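Local coordinates for formate dehydrogenase (Pyrobaculum aerophilum, PDB 1QP8), which is a putative formate dehydrogenase of the D-isomer specific 2-hydroxyacid dehydrogenase family and binds NADPH, at the interface of chains A and B. Residues are numbered along the deposited sequence; one frame, centred on the assembly and turned at random. Chains: chain A/B, Formate dehydrogenase.

Contacts 1 and 2 are neighbouring patches of one two-fold symmetric interface between identical chains, their C-alpha centres about 13 Å apart. Helix 101-109 of chain B runs through both: B:Ile101 at its start serves contact 2, while B:Tyr104 and B:Met108 further along serve contact 1. On chain A, strand 255-257 is shared as well, A:Val256 reaching contact 2 and A:Ala257 contact 1. Contact 1 is apolar and aromatic; contact 2 joins helix packing near the two-fold to a salt bridge beside it. Because every contact has its twin, the pair probably stabilises a dimer of the kind this family commonly forms.

Contact 1: the interface of chains A and B. Residues chain A 237, 243, 250, 257-259; chain B 104, 108, 113-114.
Helix 101-109 of chain B pushes the selenomethionine B:Met108 into an apolar pocket that chain A builds from A:Phe243, A:Phe250, A:Ala257 and A:Pro259. Bent at chi2 and chi3 (-61° and -90°), B:Met108 brings its terminal methyl CE above one face of the A:Phe250 ring, towards the rim, 3.6 Å from CZ. Its selenium lies 3.8 Å from A:Pro259 CG. A flexible, unbranched side chain suits a pocket with such differently shaped walls. Beyond it, A:Phe250 turns its edge to the indole of A:Trp237, CE2 standing over one face near the rim. The indole NE1 donates to the carbonyl O of A:Thr258 at 3.2 Å, tying the segment before A:Pro259 to the aromatic cluster; the oxygen lies in the indole plane, but NE1 comes from above the carbonyl plane. B:Tyr104 and A:Pro259 cross at about a right angle, ring carbon CD2 of the tyrosine 3.3 Å from proline CG. Proline CG and CD stand above the tyrosine plane, out past its CD2 edge and not over the ring centre. An alanine in place of B:Tyr104 would probably open a gap beside A:Pro259, depriving its CG and CD of their aromatic neighbour. On the other flank, A:Phe243 CB lies over the B:Tyr113 ring, 3.9 Å from its centroid, in a CH-pi contact. In the fold, helix 247-250, the end of strand 255-257 and adjoining loops of chain A face helix 101-109 and the loop after it in chain B.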
loop_
_atom_site.group_PDB
_atom_site.type_symbol
_atom_site.label_atom_id
_atom_site.label_comp_id
_atom_site.label_asym_id
_atom_site.label_seq_id
_atom_site.Cartn_x
_atom_site.Cartn_y
_atom_site.Cartn_z
ATOM N N TRP A 237 7.593 -19.069 2.157
ATOM C CA TRP A 237 7.392 -20.017 3.232
ATOM C C TRP A 237 8.444 -21.081 3.416
ATOM O O TRP A 237 9.189 -21.394 2.487
ATOM C CB TRP A 237 6.037 -20.681 3.037
ATOM C CG TRP A 237 4.967 -19.685 2.958
ATOM C CD1 TRP A 237 4.568 -18.977 1.851
ATOM C CD2 TRP A 237 4.228 -19.165 4.064
ATOM N NE1 TRP A 237 3.627 -18.039 2.213
ATOM C CE2 TRP A 237 3.401 -18.132 3.564
ATOM C CE3 TRP A 237 4.187 -19.469 5.431
ATOM C CZ2 TRP A 237 2.548 -17.401 4.387
ATOM C CZ3 TRP A 237 3.333 -18.741 6.247
ATOM C CH2 TRP A 237 2.526 -17.719 5.720
ATOM N N PHE A 243 4.025 -25.504 0.385
ATOM C CA PHE A 243 2.931 -24.750 1.019
ATOM C C PHE A 243 2.109 -25.615 1.948
ATOM O O PHE A 243 1.969 -25.304 3.134
ATOM C CB PHE A 243 1.994 -24.105 -0.016
ATOM C CG PHE A 243 2.670 -23.114 -0.910
ATOM C CD1 PHE A 243 2.664 -23.289 -2.296
ATOM C CD2 PHE A 243 3.356 -22.041 -0.380
ATOM C CE1 PHE A 243 3.339 -22.413 -3.129
ATOM C CE2 PHE A 243 4.039 -21.154 -1.210
ATOM C CZ PHE A 243 4.032 -21.339 -2.585
ATOM N N PHE A 250 -1.723 -20.830 7.633
ATOM C CA PHE A 250 -2.844 -20.286 6.881
ATOM C C PHE A 250 -4.190 -20.348 7.612
ATOM O O PHE A 250 -5.104 -19.568 7.319
ATOM C CB PHE A 250 -2.930 -20.998 5.531
ATOM C CG PHE A 250 -1.598 -21.116 4.833
ATOM C CD1 PHE A 250 -1.302 -22.231 4.048
ATOM C CD2 PHE A 250 -0.611 -20.148 5.019
ATOM C CE1 PHE A 250 -0.047 -22.384 3.474
ATOM C CE2 PHE A 250 0.640 -20.296 4.451
ATOM C CZ PHE A 250 0.932 -21.420 3.675
ATOM N N ALA A 257 -1.264 -14.763 3.774
ATOM C CA ALA A 257 -0.307 -15.520 3.003
ATOM C C ALA A 257 -0.541 -15.510 1.505
ATOM O O ALA A 257 -1.677 -15.592 1.038
ATOM C CB ALA A 257 -0.296 -16.926 3.502
ATOM N N THR A 258 0.553 -15.395 0.759
ATOM C CA THR A 258 0.510 -15.410 -0.693
ATOM C C THR A 258 1.536 -16.448 -1.130
ATOM O O THR A 258 2.575 -16.634 -0.484
ATOM C CB THR A 258 0.810 -14.023 -1.320
ATOM O OG1 THR A 258 2.038 -13.500 -0.803
ATOM C CG2 THR A 258 -0.322 -13.067 -1.029
ATOM N N PRO A 259 1.264 -17.127 -2.250
ATOM C CA PRO A 259 2.096 -18.177 -2.822
ATOM C C PRO A 259 3.381 -17.807 -3.525
ATOM O O PRO A 259 3.621 -18.236 -4.656
ATOM C CB PRO A 259 1.140 -18.920 -3.752
ATOM C CG PRO A 259 -0.094 -17.993 -3.888
ATOM C CD PRO A 259 0.254 -16.703 -3.225
ATOM N N TYR B 104 -5.387 -13.678 -3.186
ATOM C CA TYR B 104 -4.511 -14.809 -2.907
ATOM C C TYR B 104 -4.593 -15.275 -1.462
ATOM O O TYR B 104 -4.482 -16.464 -1.196
ATOM C CB TYR B 104 -3.060 -14.478 -3.255
ATOM C CG TYR B 104 -2.675 -14.896 -4.660
ATOM C CD1 TYR B 104 -2.407 -13.945 -5.643
ATOM C CD2 TYR B 104 -2.601 -16.246 -5.006
ATOM C CE1 TYR B 104 -2.077 -14.325 -6.934
ATOM C CE2 TYR B 104 -2.279 -16.639 -6.287
ATOM C CZ TYR B 104 -2.015 -15.675 -7.253
ATOM O OH TYR B 104 -1.703 -16.061 -8.543
HETATM N N MSE B 108 -5.213 -19.128 -0.418
HETATM C CA MSE B 108 -4.334 -19.856 0.492
HETATM C C MSE B 108 -5.157 -20.501 1.593
HETATM O O MSE B 108 -4.990 -21.675 1.916
HETATM C CB MSE B 108 -3.307 -18.922 1.132
HETATM C CG MSE B 108 -2.294 -18.362 0.169
HETATM SE SE MSE B 108 -1.280 -19.630 -0.626
HETATM C CE MSE B 108 0.110 -19.758 0.542
ATOM N N TYR B 113 -3.322 -23.478 -3.772
ATOM C CA TYR B 113 -1.968 -22.918 -3.801
ATOM C C TYR B 113 -1.492 -22.622 -5.212
ATOM O O TYR B 113 -0.306 -22.513 -5.464
ATOM C CB TYR B 113 -0.986 -23.873 -3.126
ATOM C CG TYR B 113 -1.394 -24.276 -1.728
ATOM C CD1 TYR B 113 -0.915 -25.458 -1.160
ATOM C CD2 TYR B 113 -2.276 -23.499 -0.985
ATOM C CE1 TYR B 113 -1.310 -25.863 0.118
ATOM C CE2 TYR B 113 -2.675 -23.888 0.284
ATOM C CZ TYR B 113 -2.187 -25.077 0.836
ATOM O OH TYR B 113 -2.563 -25.468 2.111
ATOM N N GLY B 114 -2.415 -22.483 -6.144
ATOM C CA GLY B 114 -2.001 -22.214 -7.500
ATOM C C GLY B 114 -1.605 -20.767 -7.658
ATOM O O GLY B 114 -1.995 -19.929 -6.851
#

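Contact 2: the interface of chains A and B. Residues chain A 88-89, 92-93, 96, 256; chain B 95-96, 99, 101.
B:Ile101 and A:Phe89 cross obliquely, the tip of the isoleucine laid over the flat side of the aromatic ring. Methyl CD1 of B:Ile101 stands above one face of A:Phe89, displaced towards the rim and 3.8 Å from the ring centroid, a CH-pi contact. A:Phe89 carries CG anti to its backbone N (chi1 -158°), which turns the ring out to meet this methyl. The beta-branch of B:Ile101 lets it touch several walls at once: CG1 lies 3.5 Å from A:Ala92 CB, whereas CG2 turns towards A:Leu93, A:Val256 and A:Ala96. The side chains of A:Leu93 and A:Val256 each cross that of B:Ile101 at about a right angle.

Small residues suit the middle of the patch. The methyl of A:Ala92 is met by B:Leu95 CB at 3.6 Å and also by the aliphatic stem of B:Lys99, while A:Ala96 CB faces B:Ala96 CB at 4.0 Å, letting the two copies of one helix come near each other.

B:Lys99 is bent at chi2 and chi3 (-62° and -66°), placing its methylene CE 3.8 Å from A:Phe89 CD1 before its terminal amine NZ reaches the carboxylate of A:Glu88. There NZ donates to OE1 at 2.6 Å in a salt bridge, and OE1 accepts through its anti lone pair, the one away from the other carboxylate oxygen. The two side chains cross at about a right angle. Lysine thus supplies both an apolar stem for the packing and a charged group for A:Glu88.

Helix 83-98 of each chain takes part, joined by loop residue B:Lys99 and the start of helix 101-109 in chain B and by strand 255-257 in chain A.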
loop_
_atom_site.group_PDB
_atom_site.type_symbol
_atom_site.label_atom_id
_atom_site.label_comp_id
_atom_site.label_asym_id
_atom_site.label_seq_id
_atom_site.Cartn_x
_atom_site.Cartn_y
_atom_site.Cartn_z
ATOM N N GLU A 88 6.740 -3.138 -4.361
ATOM C CA GLU A 88 5.322 -2.799 -4.244
ATOM C C GLU A 88 4.529 -3.914 -3.578
ATOM O O GLU A 88 3.559 -3.657 -2.858
ATOM C CB GLU A 88 4.661 -2.514 -5.603
ATOM C CG GLU A 88 5.519 -2.648 -6.842
ATOM C CD GLU A 88 4.711 -2.418 -8.126
ATOM O OE1 GLU A 88 3.824 -3.248 -8.452
ATOM O OE2 GLU A 88 4.961 -1.403 -8.809
ATOM N N PHE A 89 4.930 -5.154 -3.819
ATOM C CA PHE A 89 4.211 -6.262 -3.227
ATOM C C PHE A 89 4.322 -6.235 -1.701
ATOM O O PHE A 89 3.353 -6.521 -0.995
ATOM C CB PHE A 89 4.734 -7.595 -3.773
ATOM C CG PHE A 89 3.753 -8.717 -3.647
ATOM C CD1 PHE A 89 2.707 -8.842 -4.545
ATOM C CD2 PHE A 89 3.843 -9.623 -2.600
ATOM C CE1 PHE A 89 1.748 -9.863 -4.402
ATOM C CE2 PHE A 89 2.900 -10.645 -2.439
ATOM C CZ PHE A 89 1.847 -10.765 -3.344
ATOM N N ALA A 92 2.019 -3.647 -0.233
ATOM C CA ALA A 92 0.649 -4.142 -0.261
ATOM C C ALA A 92 0.494 -5.121 0.882
ATOM O O ALA A 92 -0.458 -5.057 1.653
ATOM C CB ALA A 92 0.376 -4.838 -1.579
ATOM N N LEU A 93 1.451 -6.030 0.989
ATOM C CA LEU A 93 1.421 -7.016 2.057
ATOM C C LEU A 93 1.366 -6.358 3.416
ATOM O O LEU A 93 0.821 -6.916 4.360
ATOM C CB LEU A 93 2.645 -7.927 2.012
ATOM C CG LEU A 93 2.410 -9.301 1.386
ATOM C CD1 LEU A 93 3.651 -10.167 1.589
ATOM C CD2 LEU A 93 1.182 -9.958 2.027
ATOM N N ALA A 96 -2.347 -3.860 3.629
ATOM C CA ALA A 96 -3.611 -4.596 3.646
ATOM C C ALA A 96 -4.031 -4.928 5.063
ATOM O O ALA A 96 -5.160 -4.644 5.463
ATOM C CB ALA A 96 -3.515 -5.869 2.816
ATOM N N VAL A 256 -1.496 -13.593 6.907
ATOM C CA VAL A 256 -1.888 -13.254 5.551
ATOM C C VAL A 256 -0.837 -13.977 4.750
ATOM O O VAL A 256 0.357 -13.825 5.008
ATOM C CB VAL A 256 -1.774 -11.763 5.235
ATOM C CG1 VAL A 256 -1.902 -11.567 3.726
ATOM C CG2 VAL A 256 -2.878 -10.967 5.975
ATOM N N LEU B 95 -3.707 -0.994 -3.083
ATOM C CA LEU B 95 -2.808 -2.132 -3.171
ATOM C C LEU B 95 -3.373 -3.475 -2.713
ATOM O O LEU B 95 -3.003 -4.507 -3.270
ATOM C CB LEU B 95 -1.522 -1.849 -2.404
ATOM C CG LEU B 95 -0.851 -0.507 -2.681
ATOM C CD1 LEU B 95 0.497 -0.537 -2.003
ATOM C CD2 LEU B 95 -0.692 -0.249 -4.174
ATOM N N ALA B 96 -4.251 -3.478 -1.712
ATOM C CA ALA B 96 -4.813 -4.733 -1.214
ATOM C C ALA B 96 -5.411 -5.548 -2.344
ATOM O O ALA B 96 -5.072 -6.721 -2.518
ATOM C CB ALA B 96 -5.863 -4.464 -0.151
ATOM N N LYS B 99 -2.561 -5.556 -5.861
ATOM C CA LYS B 99 -1.502 -6.549 -5.874
ATOM C C LYS B 99 -2.059 -7.929 -5.557
ATOM O O LYS B 99 -1.309 -8.868 -5.290
ATOM C CB LYS B 99 -0.384 -6.175 -4.896
ATOM C CG LYS B 99 0.283 -4.833 -5.211
ATOM C CD LYS B 99 0.983 -4.795 -6.575
ATOM C CE LYS B 99 2.165 -5.750 -6.619
ATOM N NZ LYS B 99 2.973 -5.641 -7.872
ATOM N N ILE B 101 -3.516 -9.110 -3.002
ATOM C CA ILE B 101 -3.228 -9.650 -1.680
ATOM C C ILE B 101 -4.478 -10.329 -1.101
ATOM O O ILE B 101 -4.438 -11.487 -0.671
ATOM C CB ILE B 101 -2.770 -8.524 -0.704
ATOM C CG1 ILE B 101 -1.579 -7.753 -1.303
ATOM C CG2 ILE B 101 -2.440 -9.112 0.673
ATOM C CD1 ILE B 101 -0.389 -8.600 -1.668
#